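Local coordinates for protein WlaRA, TDP-fucose-3,4-ketoisomerase (Campylobacter jejuni subsp. jejuni 81116, PDB 5TPV) that adopts a cupin-type fold of the WxcM-like family, assembles as two subunits and binds thymidine-5'-diphosphate in pockets that both subunits line, at residues B[9-14]-B[18-23]; B[33-38]-B[54-59]. All blocks are in the same frame, centred on the assembly; numbering follows the deposited sequence.

Interaction 1: B[9-14]-B[18-23]. With TYD (thymidine-5'-diphosphate), chain D.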
ATOM      1  N   LYS B   9      -2.283   1.029  14.813  1.00 33.64           N
ATOM      2  CA  LYS B   9      -1.516   2.002  15.576  1.00 45.42           C
ATOM      3  C   LYS B   9      -1.010   3.056  14.572  1.00 42.44           C
ATOM      4  O   LYS B   9      -0.312   2.692  13.614  1.00 37.01           O
ATOM      5  CB  LYS B   9      -0.347   1.345  16.328  1.00 52.03           C
ATOM      6  CG  LYS B   9       0.598   2.337  17.033  1.00 71.41           C
ATOM      7  CD  LYS B   9       0.745   2.174  18.557  1.00 91.56           C
ATOM      8  CE  LYS B   9       0.638   3.478  19.364  1.00 90.31           C
ATOM      9  NZ  LYS B   9       1.250   4.663  18.689  1.00 83.39           N
ATOM     10  N   THR B  10      -1.385   4.318  14.808  1.00 37.84           N
ATOM     11  CA  THR B  10      -0.952   5.478  14.014  1.00 38.46           C
ATOM     12  C   THR B  10       0.156   6.280  14.686  1.00 41.43           C
ATOM     13  O   THR B  10       0.192   6.398  15.927  1.00 43.04           O
ATOM     14  CB  THR B  10      -2.130   6.391  13.687  1.00 40.60           C
ATOM     15  OG1 THR B  10      -2.614   7.027  14.875  1.00 45.18           O
ATOM     16  CG2 THR B  10      -3.267   5.619  13.046  1.00 44.10           C
ATOM     17  N   ILE B  11       1.060   6.823  13.874  1.00 43.69           N
ATOM     18  CA  ILE B  11       2.080   7.760  14.336  1.00 40.72           C
ATOM     19  C   ILE B  11       1.726   9.214  13.999  1.00 46.79           C
ATOM     20  O   ILE B  11       1.802   9.676  12.835  1.00 41.17           O
ATOM     21  CB  ILE B  11       3.465   7.392  13.796  1.00 44.54           C
ATOM     22  CG1 ILE B  11       3.827   5.963  14.185  1.00 35.98           C
ATOM     23  CG2 ILE B  11       4.535   8.296  14.406  1.00 45.39           C
ATOM     24  CD1 ILE B  11       4.971   5.365  13.398  1.00 38.34           C
ATOM     25  N   ASN B  12       1.354   9.942  15.040  1.00 41.37           N
ATOM     26  CA  ASN B  12       0.853  11.312  14.927  1.00 43.76           C
ATOM     27  C   ASN B  12       1.945  12.331  15.130  1.00 52.31           C
ATOM     28  O   ASN B  12       2.356  12.534  16.251  1.00 64.88           O
ATOM     29  CB  ASN B  12      -0.219  11.526  15.987  1.00 43.86           C
ATOM     30  CG  ASN B  12      -1.369  10.535  15.824  1.00 48.77           C
ATOM     31  OD1 ASN B  12      -1.144   9.338  15.840  1.00 70.08           O
ATOM     32  ND2 ASN B  12      -2.568  11.020  15.594  1.00 49.58           N
ATOM     33  N   SER B  13       2.436  12.959  14.073  1.00 51.55           N
ATOM     34  CA  SER B  13       3.622  13.814  14.165  1.00 43.45           C
ATOM     35  C   SER B  13       3.812  14.642  12.898  1.00 48.65           C
ATOM     36  O   SER B  13       3.245  14.362  11.842  1.00 46.58           O
ATOM     37  CB  SER B  13       4.893  13.024  14.485  1.00 52.30           C
ATOM     38  OG  SER B  13       5.482  12.353  13.385  1.00 56.33           O
ATOM     39  N   LYS B  14       4.568  15.717  13.022  1.00 49.59           N
ATOM     40  CA  LYS B  14       4.724  16.644  11.939  1.00 43.65           C
ATOM     41  C   LYS B  14       3.405  17.063  11.292  1.00 45.05           C
ATOM     42  O   LYS B  14       3.280  17.062  10.072  1.00 49.07           O
ATOM     43  CB  LYS B  14       5.673  16.037  10.901  1.00 51.58           C
ATOM     44  CG  LYS B  14       6.917  15.372  11.481  1.00 52.12           C
ATOM     45  CD  LYS B  14       7.843  14.928  10.361  1.00 44.35           C
ATOM     46  CE  LYS B  14       9.252  14.606  10.806  1.00 43.37           C
ATOM     47  NZ  LYS B  14      10.093  14.203   9.628  1.00 48.67           N
ATOM     48  N   LEU B  18       0.728   9.138  10.090  1.00 36.83           N
ATOM     49  CA  LEU B  18       1.429   8.095   9.361  1.00 37.24           C
ATOM     50  C   LEU B  18       0.933   6.743   9.835  1.00 37.20           C
ATOM     51  O   LEU B  18       0.851   6.554  11.053  1.00 32.72           O
ATOM     52  CB  LEU B  18       2.887   8.188   9.687  1.00 31.78           C
ATOM     53  CG  LEU B  18       3.805   7.028   9.325  1.00 39.97           C
ATOM     54  CD1 LEU B  18       3.938   6.897   7.824  1.00 40.08           C
ATOM     55  CD2 LEU B  18       5.193   7.281   9.925  1.00 36.10           C
ATOM     56  N   ASN B  19       0.572   5.857   8.896  1.00 33.43           N
ATOM     57  CA  ASN B  19       0.216   4.441   9.181  1.00 33.97           C
ATOM     58  C   ASN B  19       1.206   3.530   8.536  1.00 31.24           C
ATOM     59  O   ASN B  19       1.288   3.502   7.299  1.00 30.79           O
ATOM     60  CB  ASN B  19      -1.123   3.979   8.585  1.00 37.54           C
ATOM     61  CG  ASN B  19      -2.328   4.503   9.322  1.00 38.26           C
ATOM     62  OD1 ASN B  19      -2.248   5.512  10.009  1.00 49.72           O
ATOM     63  ND2 ASN B  19      -3.485   3.894   9.085  1.00 39.20           N
ATOM     64  N   VAL B  20       1.903   2.740   9.343  1.00 27.88           N
ATOM     65  CA  VAL B  20       2.924   1.842   8.792  1.00 33.59           C
ATOM     66  C   VAL B  20       2.442   0.394   8.742  1.00 29.00           C
ATOM     67  O   VAL B  20       1.779  -0.084   9.673  1.00 26.72           O
ATOM     68  CB  VAL B  20       4.248   1.925   9.613  1.00 35.10           C
ATOM     69  CG1 VAL B  20       5.328   1.068   9.013  1.00 35.10           C
ATOM     70  CG2 VAL B  20       4.788   3.355   9.647  1.00 41.96           C
ATOM     71  N   HIS B  21       2.800  -0.313   7.677  1.00 28.19           N
ATOM     72  CA  HIS B  21       2.475  -1.733   7.571  1.00 25.96           C
ATOM     73  C   HIS B  21       3.674  -2.506   7.086  1.00 25.08           C
ATOM     74  O   HIS B  21       4.244  -2.285   5.997  1.00 25.17           O
ATOM     75  CB  HIS B  21       1.294  -2.006   6.638  1.00 27.07           C
ATOM     76  CG  HIS B  21       0.060  -1.276   7.011  1.00 25.82           C
ATOM     77  ND1 HIS B  21      -0.876  -1.785   7.877  1.00 30.95           N
ATOM     78  CD2 HIS B  21      -0.406  -0.068   6.627  1.00 27.82           C
ATOM     79  CE1 HIS B  21      -1.840  -0.907   8.053  1.00 29.76           C
ATOM     80  NE2 HIS B  21      -1.596   0.133   7.281  1.00 31.92           N
ATOM     81  N   GLN B  22       4.047  -3.479   7.916  1.00 27.80           N
ATOM     82  CA  GLN B  22       5.048  -4.485   7.581  1.00 30.81           C
ATOM     83  C   GLN B  22       4.853  -5.694   8.522  1.00 30.63           C
ATOM     84  O   GLN B  22       4.061  -5.617   9.460  1.00 33.07           O
ATOM     85  CB  GLN B  22       6.451  -3.940   7.770  1.00 32.73           C
ATOM     86  CG  GLN B  22       6.754  -3.562   9.210  1.00 37.24           C
ATOM     87  CD  GLN B  22       8.207  -3.133   9.402  1.00 44.47           C
ATOM     88  OE1 GLN B  22       8.763  -2.353   8.617  1.00 38.51           O
ATOM     89  NE2 GLN B  22       8.827  -3.634  10.456  1.00 39.79           N
ATOM     90  N   LYS B  23       5.558  -6.784   8.275  1.00 34.85           N
ATOM     91  CA  LYS B  23       5.516  -7.927   9.217  1.00 39.94           C
ATOM     92  C   LYS B  23       5.596  -7.419  10.676  1.00 40.06           C
ATOM     93  O   LYS B  23       6.495  -6.668  11.042  1.00 37.20           O
ATOM     94  CB  LYS B  23       6.666  -8.838   8.887  1.00 40.59           C
ATOM     95  CG  LYS B  23       6.745 -10.117   9.713  1.00 55.17           C
ATOM     96  CD  LYS B  23       5.583 -11.072   9.510  1.00 53.88           C
ATOM     97  CE  LYS B  23       5.596 -12.108  10.631  1.00 68.22           C
ATOM     98  NZ  LYS B  23       5.679 -13.467  10.044  1.00 69.53           N
TER
HETATM   99  PA  TYD D 201      10.332   9.724   9.614  1.00 43.53           P
HETATM  100  O1A TYD D 201      10.694   8.933   8.380  1.00 34.33           O
HETATM  101  O2A TYD D 201      11.416  10.173  10.566  1.00 55.55           O
HETATM  102  O3A TYD D 201       9.495  11.020   9.155  1.00 43.79           O
HETATM  103  PB  TYD D 201       9.004  11.178   7.630  1.00 39.89           P
HETATM  104  O1B TYD D 201      10.246  10.902   6.816  1.00 33.30           O
HETATM  105  O2B TYD D 201       8.511  12.603   7.552  1.00 41.08           O
HETATM  106  O3B TYD D 201       7.922  10.134   7.486  1.00 45.09           O
HETATM  107  O5' TYD D 201       9.244   8.881  10.450  1.00 35.27           O
HETATM  108  C5' TYD D 201       8.291   9.547  11.274  1.00 40.41           C
HETATM  109  C4' TYD D 201       8.234   8.869  12.637  1.00 40.90           C
HETATM  110  O4' TYD D 201       7.445   7.679  12.551  1.00 39.20           O
HETATM  111  C3' TYD D 201       9.623   8.473  13.113  1.00 42.65           C
HETATM  112  O3' TYD D 201       9.919   9.122  14.353  1.00 49.46           O
HETATM  113  C2' TYD D 201       9.597   6.969  13.308  1.00 41.32           C
HETATM  114  C1' TYD D 201       8.190   6.521  12.938  1.00 34.36           C
HETATM  115  N1  TYD D 201       8.249   5.575  11.822  1.00 43.04           N
HETATM  116  C2  TYD D 201       8.163   4.188  12.078  1.00 42.03           C
HETATM  117  O2  TYD D 201       8.037   3.789  13.255  1.00 41.23           O
HETATM  118  N3  TYD D 201       8.213   3.291  11.083  1.00 36.03           N
HETATM  119  C4  TYD D 201       8.347   3.688   9.814  1.00 37.63           C
HETATM  120  O4  TYD D 201       8.393   2.849   8.889  1.00 36.90           O
HETATM  121  C5  TYD D 201       8.441   5.139   9.518  1.00 37.97           C
HETATM  122  C5M TYD D 201       8.592   5.627   8.101  1.00 36.98           C
HETATM  123  C6  TYD D 201       8.385   6.038  10.573  1.00 44.98           C
HETATM  124  O   HOH W   1       1.620   3.376  12.224  1.00 33.92           O
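Ile11 and Leu18 leave the paired strands on one face, and their first torsions turn the branches toward each other: CG1 of Ile11 lies beside its backbone N (chi1 -56°), while CG of Leu18 stands opposite its own N (chi1 166°). Ile11 CD1 then comes to 4.0 Å from Leu18 CD2, and Val20 CG2 extends the apolar strip 4.3 Å from Ile11 CD1. The backbones hold this pair in register. Ile11 N donates to Leu18 O at 2.8 Å, and Leu18 N returns a bond to Ile11 O. The two strands form a beta hairpin, one arm of the cupin fold that reaches to the second subunit, and its Ile11–Leu18–Val20 face is one wall of the thymidine-5'-diphosphate pocket. Ile11 CG2 and Leu18 CD2 lie against the sugar oxygen O4', whereas the two methyls of Val20 touch the base, Val20 CG1 lying 3.5 Å from O4. Beyond the strands, the extended chain of Lys14 carries NZ to the diphosphate, where it donates to O2B at 3.1 Å and more distantly to the bridging O3A. Arg33, Arg46, Gly47, His49 and Tyr119 of the second subunit also hydrogen-bond this ligand. Thr10 and Asn19 project from the other face, side by side and pointing the same way, with Thr10 CG2 3.2 Å from Asn19 OD1; that oxygen is hydrogen-bonded to Tyr38 OH of the second subunit. Farther along, a water donates to Lys9 O and accepts from Val20 N at 3.0 Å.

Interaction 2: B[33-38]-B[54-59]. With TYD (thymidine-5'-diphosphate), chain E.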
ATOM      1  N   ARG B  33       3.248  -7.769  -1.971  1.00 28.19           N
ATOM      2  CA  ARG B  33       2.478  -7.084  -2.982  1.00 26.81           C
ATOM      3  C   ARG B  33       1.357  -6.257  -2.348  1.00 28.07           C
ATOM      4  O   ARG B  33       0.729  -6.655  -1.332  1.00 35.84           O
ATOM      5  CB  ARG B  33       1.930  -8.165  -3.915  1.00 25.13           C
ATOM      6  CG  ARG B  33       0.700  -7.774  -4.718  1.00 32.83           C
ATOM      7  CD  ARG B  33       0.346  -8.793  -5.803  1.00 32.78           C
ATOM      8  NE  ARG B  33      -0.015 -10.036  -5.146  1.00 31.99           N
ATOM      9  CZ  ARG B  33      -1.121 -10.755  -5.363  1.00 30.51           C
ATOM     10  NH1 ARG B  33      -1.306 -11.844  -4.666  1.00 33.61           N
ATOM     11  NH2 ARG B  33      -2.027 -10.418  -6.249  1.00 31.34           N
ATOM     12  N   ILE B  34       1.053  -5.139  -3.006  1.00 28.42           N
ATOM     13  CA  ILE B  34       0.019  -4.196  -2.570  1.00 28.16           C
ATOM     14  C   ILE B  34      -0.775  -3.945  -3.820  1.00 26.30           C
ATOM     15  O   ILE B  34      -0.181  -3.871  -4.856  1.00 26.97           O
ATOM     16  CB  ILE B  34       0.735  -2.865  -2.117  1.00 31.86           C
ATOM     17  CG1 ILE B  34       0.422  -2.755  -0.690  1.00 38.87           C
ATOM     18  CG2 ILE B  34       0.634  -1.566  -2.959  1.00 32.26           C
ATOM     19  CD1 ILE B  34       1.351  -3.726  -0.054  1.00 32.87           C
ATOM     20  N   PHE B  35      -2.067  -3.707  -3.711  1.00 26.59           N
ATOM     21  CA  PHE B  35      -2.802  -3.128  -4.815  1.00 24.76           C
ATOM     22  C   PHE B  35      -3.929  -2.266  -4.303  1.00 26.67           C
ATOM     23  O   PHE B  35      -4.332  -2.337  -3.155  1.00 28.13           O
ATOM     24  CB  PHE B  35      -3.295  -4.192  -5.832  1.00 25.50           C
ATOM     25  CG  PHE B  35      -4.013  -5.343  -5.221  1.00 27.00           C
ATOM     26  CD1 PHE B  35      -5.378  -5.346  -5.106  1.00 27.07           C
ATOM     27  CD2 PHE B  35      -3.314  -6.451  -4.747  1.00 30.49           C
ATOM     28  CE1 PHE B  35      -6.041  -6.430  -4.537  1.00 33.97           C
ATOM     29  CE2 PHE B  35      -3.979  -7.545  -4.204  1.00 31.19           C
ATOM     30  CZ  PHE B  35      -5.351  -7.552  -4.109  1.00 28.89           C
ATOM     31  N   TYR B  36      -4.403  -1.374  -5.171  1.00 28.59           N
ATOM     32  CA  TYR B  36      -5.484  -0.471  -4.798  1.00 29.71           C
ATOM     33  C   TYR B  36      -6.418  -0.351  -5.994  1.00 28.81           C
ATOM     34  O   TYR B  36      -6.015  -0.466  -7.172  1.00 28.32           O
ATOM     35  CB  TYR B  36      -4.987   0.894  -4.217  1.00 27.05           C
ATOM     36  CG  TYR B  36      -3.884   1.517  -5.007  1.00 29.69           C
ATOM     37  CD1 TYR B  36      -4.157   2.450  -6.004  1.00 29.82           C
ATOM     38  CD2 TYR B  36      -2.548   1.202  -4.763  1.00 29.00           C
ATOM     39  CE1 TYR B  36      -3.162   2.987  -6.762  1.00 28.72           C
ATOM     40  CE2 TYR B  36      -1.549   1.750  -5.533  1.00 29.72           C
ATOM     41  CZ  TYR B  36      -1.867   2.619  -6.532  1.00 27.04           C
ATOM     42  OH  TYR B  36      -0.869   3.179  -7.297  1.00 27.25           O
ATOM     43  N   ILE B  37      -7.680  -0.176  -5.630  1.00 29.28           N
ATOM     44  CA  ILE B  37      -8.804  -0.181  -6.536  1.00 26.77           C
ATOM     45  C   ILE B  37      -9.602   1.099  -6.297  1.00 33.48           C
ATOM     46  O   ILE B  37      -9.831   1.562  -5.154  1.00 26.12           O
ATOM     47  CB  ILE B  37      -9.675  -1.419  -6.297  1.00 28.80           C
ATOM     48  CG1 ILE B  37      -8.782  -2.644  -6.226  1.00 29.90           C
ATOM     49  CG2 ILE B  37     -10.622  -1.630  -7.468  1.00 31.14           C
ATOM     50  CD1 ILE B  37      -9.508  -3.949  -5.975  1.00 31.99           C
ATOM     51  N   TYR B  38     -10.026   1.698  -7.401  1.00 30.95           N
ATOM     52  CA  TYR B  38     -10.613   3.033  -7.320  1.00 31.44           C
ATOM     53  C   TYR B  38     -11.461   3.338  -8.568  1.00 31.21           C
ATOM     54  O   TYR B  38     -11.557   2.508  -9.484  1.00 29.36           O
ATOM     55  CB  TYR B  38      -9.472   4.033  -7.156  1.00 27.64           C
ATOM     56  CG  TYR B  38      -8.407   3.985  -8.260  1.00 26.81           C
ATOM     57  CD1 TYR B  38      -8.462   4.810  -9.372  1.00 30.71           C
ATOM     58  CD2 TYR B  38      -7.318   3.164  -8.137  1.00 30.52           C
ATOM     59  CE1 TYR B  38      -7.521   4.746 -10.380  1.00 24.10           C
ATOM     60  CE2 TYR B  38      -6.335   3.124  -9.101  1.00 25.50           C
ATOM     61  CZ  TYR B  38      -6.445   3.888 -10.223  1.00 23.62           C
ATOM     62  OH  TYR B  38      -5.398   3.774 -11.153  1.00 27.33           O
ATOM     63  N   SER B  54      -2.935 -16.912  -0.363  1.00 37.36           N
ATOM     64  CA  SER B  54      -2.729 -15.535   0.060  1.00 32.96           C
ATOM     65  C   SER B  54      -3.642 -15.249   1.239  1.00 32.54           C
ATOM     66  O   SER B  54      -4.822 -15.629   1.277  1.00 30.99           O
ATOM     67  CB  SER B  54      -3.072 -14.551  -1.060  1.00 30.16           C
ATOM     68  OG  SER B  54      -2.302 -14.753  -2.237  1.00 31.71           O
ATOM     69  N   GLU B  55      -3.061 -14.500   2.159  1.00 31.59           N
ATOM     70  CA  GLU B  55      -3.789 -13.726   3.130  1.00 31.61           C
ATOM     71  C   GLU B  55      -3.838 -12.237   2.695  1.00 28.94           C
ATOM     72  O   GLU B  55      -3.053 -11.777   1.856  1.00 29.64           O
ATOM     73  CB  GLU B  55      -3.056 -13.882   4.463  1.00 37.10           C
ATOM     74  CG  GLU B  55      -3.091 -15.271   5.055  1.00 43.18           C
ATOM     75  CD  GLU B  55      -2.088 -15.420   6.190  1.00 48.66           C
ATOM     76  OE1 GLU B  55      -2.276 -14.814   7.287  1.00 46.41           O
ATOM     77  OE2 GLU B  55      -1.104 -16.150   5.957  1.00 42.27           O
ATOM     78  N   PHE B  56      -4.767 -11.506   3.284  1.00 28.41           N
ATOM     79  CA  PHE B  56      -5.132 -10.158   2.841  1.00 29.58           C
ATOM     80  C   PHE B  56      -5.394  -9.287   4.052  1.00 29.55           C
ATOM     81  O   PHE B  56      -5.900  -9.785   5.047  1.00 29.42           O
ATOM     82  CB  PHE B  56      -6.375 -10.134   1.971  1.00 26.90           C
ATOM     83  CG  PHE B  56      -6.174 -10.839   0.687  1.00 31.01           C
ATOM     84  CD1 PHE B  56      -5.454 -10.245  -0.323  1.00 26.57           C
ATOM     85  CD2 PHE B  56      -6.684 -12.120   0.488  1.00 38.40           C
ATOM     86  CE1 PHE B  56      -5.170 -10.901  -1.509  1.00 26.12           C
ATOM     87  CE2 PHE B  56      -6.426 -12.791  -0.713  1.00 29.72           C
ATOM     88  CZ  PHE B  56      -5.660 -12.199  -1.688  1.00 30.34           C
ATOM     89  N   ILE B  57      -5.003  -8.012   3.961  1.00 28.74           N
ATOM     90  CA  ILE B  57      -5.708  -6.935   4.688  1.00 26.28           C
ATOM     91  C   ILE B  57      -6.332  -5.894   3.740  1.00 25.34           C
ATOM     92  O   ILE B  57      -5.683  -5.387   2.851  1.00 29.36           O
ATOM     93  CB  ILE B  57      -4.714  -6.234   5.616  1.00 28.27           C
ATOM     94  CG1 ILE B  57      -4.266  -7.182   6.699  1.00 29.89           C
ATOM     95  CG2 ILE B  57      -5.338  -5.064   6.372  1.00 30.45           C
ATOM     96  CD1 ILE B  57      -3.084  -6.663   7.469  1.00 31.38           C
ATOM     97  N   PHE B  58      -7.589  -5.575   3.967  1.00 27.43           N
ATOM     98  CA  PHE B  58      -8.384  -4.679   3.144  1.00 30.12           C
ATOM     99  C   PHE B  58      -8.580  -3.394   3.973  1.00 30.14           C
ATOM    100  O   PHE B  58      -8.981  -3.450   5.137  1.00 29.64           O
ATOM    101  CB  PHE B  58      -9.796  -5.269   2.860  1.00 32.12           C
ATOM    102  CG  PHE B  58      -9.783  -6.565   2.103  1.00 33.62           C
ATOM    103  CD1 PHE B  58      -9.672  -6.572   0.736  1.00 36.02           C
ATOM    104  CD2 PHE B  58      -9.847  -7.787   2.767  1.00 33.88           C
ATOM    105  CE1 PHE B  58      -9.600  -7.769   0.029  1.00 40.03           C
ATOM    106  CE2 PHE B  58      -9.786  -8.981   2.075  1.00 34.70           C
ATOM    107  CZ  PHE B  58      -9.671  -8.974   0.700  1.00 32.88           C
ATOM    108  N   ILE B  59      -8.354  -2.253   3.350  1.00 25.97           N
ATOM    109  CA  ILE B  59      -8.463  -0.954   4.006  1.00 27.14           C
ATOM    110  C   ILE B  59      -9.148  -0.002   3.042  1.00 31.25           C
ATOM    111  O   ILE B  59      -8.734   0.104   1.866  1.00 29.37           O
ATOM    112  CB  ILE B  59      -7.039  -0.443   4.309  1.00 27.57           C
ATOM    113  CG1 ILE B  59      -6.230  -1.458   5.083  1.00 29.43           C
ATOM    114  CG2 ILE B  59      -7.028   0.886   5.049  1.00 29.00           C
ATOM    115  CD1 ILE B  59      -4.755  -1.153   5.107  1.00 31.94           C
TER
HETATM  116  PA  TYD E 201      -9.132 -10.376  -9.572  1.00 35.99           P
HETATM  117  O1A TYD E 201      -9.475 -11.561 -10.443  1.00 38.67           O
HETATM  118  O2A TYD E 201      -8.536 -10.595  -8.203  1.00 39.31           O
HETATM  119  O3A TYD E 201     -10.454  -9.472  -9.409  1.00 32.16           O
HETATM  120  PB  TYD E 201     -10.719  -8.650  -8.050  1.00 35.58           P
HETATM  121  O1B TYD E 201     -12.120  -8.112  -8.217  1.00 35.74           O
HETATM  122  O2B TYD E 201     -10.575  -9.688  -6.962  1.00 33.09           O
HETATM  123  O3B TYD E 201      -9.642  -7.593  -8.048  1.00 37.25           O
HETATM  124  O5' TYD E 201      -8.146  -9.410 -10.401  1.00 36.29           O
HETATM  125  C5' TYD E 201      -8.642  -8.628 -11.486  1.00 37.52           C
HETATM  126  C4' TYD E 201      -7.841  -8.938 -12.745  1.00 34.81           C
HETATM  127  O4' TYD E 201      -6.594  -8.237 -12.708  1.00 34.20           O
HETATM  128  C3' TYD E 201      -7.535 -10.423 -12.852  1.00 34.64           C
HETATM  129  O3' TYD E 201      -8.098 -10.955 -14.055  1.00 37.53           O
HETATM  130  C2' TYD E 201      -6.023 -10.550 -12.885  1.00 31.65           C
HETATM  131  C1' TYD E 201      -5.481  -9.131 -12.794  1.00 31.71           C
HETATM  132  N1  TYD E 201      -4.647  -8.997 -11.598  1.00 30.56           N
HETATM  133  C2  TYD E 201      -3.240  -8.972 -11.729  1.00 34.93           C
HETATM  134  O2  TYD E 201      -2.728  -9.064 -12.866  1.00 34.14           O
HETATM  135  N3  TYD E 201      -2.443  -8.851 -10.658  1.00 32.84           N
HETATM  136  C4  TYD E 201      -2.960  -8.750  -9.430  1.00 32.93           C
HETATM  137  O4  TYD E 201      -2.213  -8.637  -8.435  1.00 32.21           O
HETATM  138  C5  TYD E 201      -4.434  -8.774  -9.266  1.00 32.70           C
HETATM  139  C5M TYD E 201      -5.056  -8.663  -7.898  1.00 33.79           C
HETATM  140  C6  TYD E 201      -5.227  -8.900 -10.396  1.00 31.58           C
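Arg33 and Phe35 reach across to Ser54 and Phe56 from the same side of strand 33-38. The side chain of Arg33, which packs on Thr110 of strand 105-110, leaves CB with CG opposite the backbone N (chi1 158°). CD passes 3.7 Å from the thymine O4 of thymidine-5'-diphosphate. The chain then bends (chi3 64°), and NE is held by the carbonyl oxygen of Thr112, which helps fix the rotation of the guanidinium. At the tip the two terminal nitrogens face different neighbours. NH2 donates to O4 of the base at 2.8 Å, with the acceptor at the guanidinium edge and in its plane; the bond is moderately bent, at 149°. NH1 comes to 3.9 Å from Ser54 OG, also at the edge; this is a packing distance, and the hydroxyl is instead hydrogen-bonded to Thr112 OG1 and Glu118 OE2. Beside the arginine, the thymine methyl C5M sits over the centre of one face of the Phe35 ring, while the ring's edge atom CZ lies 4.2 Å from Phe56 CE1. Phe56 thus packs at the edge of a ring whose face receives the base's methyl group, a second-shell place in the ligand pocket. The side chains span a strand to do so: within this antiparallel sheet of the cupin fold, strand 105-110 runs between the two segments, bonded to Arg33 and Phe35 through Thr110 and Val108 and to Ile57 through Leu109. Strand 85-89 adjoins the far flank of strand 56-62, and a strand of the second subunit pairs with the outer edge of strand 33-38.

In the fold
From the N terminus, strand 3-13 turns back through a short loop into strand 16-21, and interaction 1 closes that hairpin. Only afterwards does interaction 2 open, at strand 33-38; the chain crosses into the second sheet as strand 46-51 and returns to close the contact at 54-59. The two are therefore in series, neither nested nor crossed, with centres about 17 Å apart. They touch where His21 NE2 lies 4.0 Å from Ile59 CD1. Strands 16-21 and 33-38 are the outermost strands of one sheet within this chain, and each pairs with a strand of the second subunit. Each nucleotide site accordingly combines the hairpin of one chain with strand 33-38 of the other.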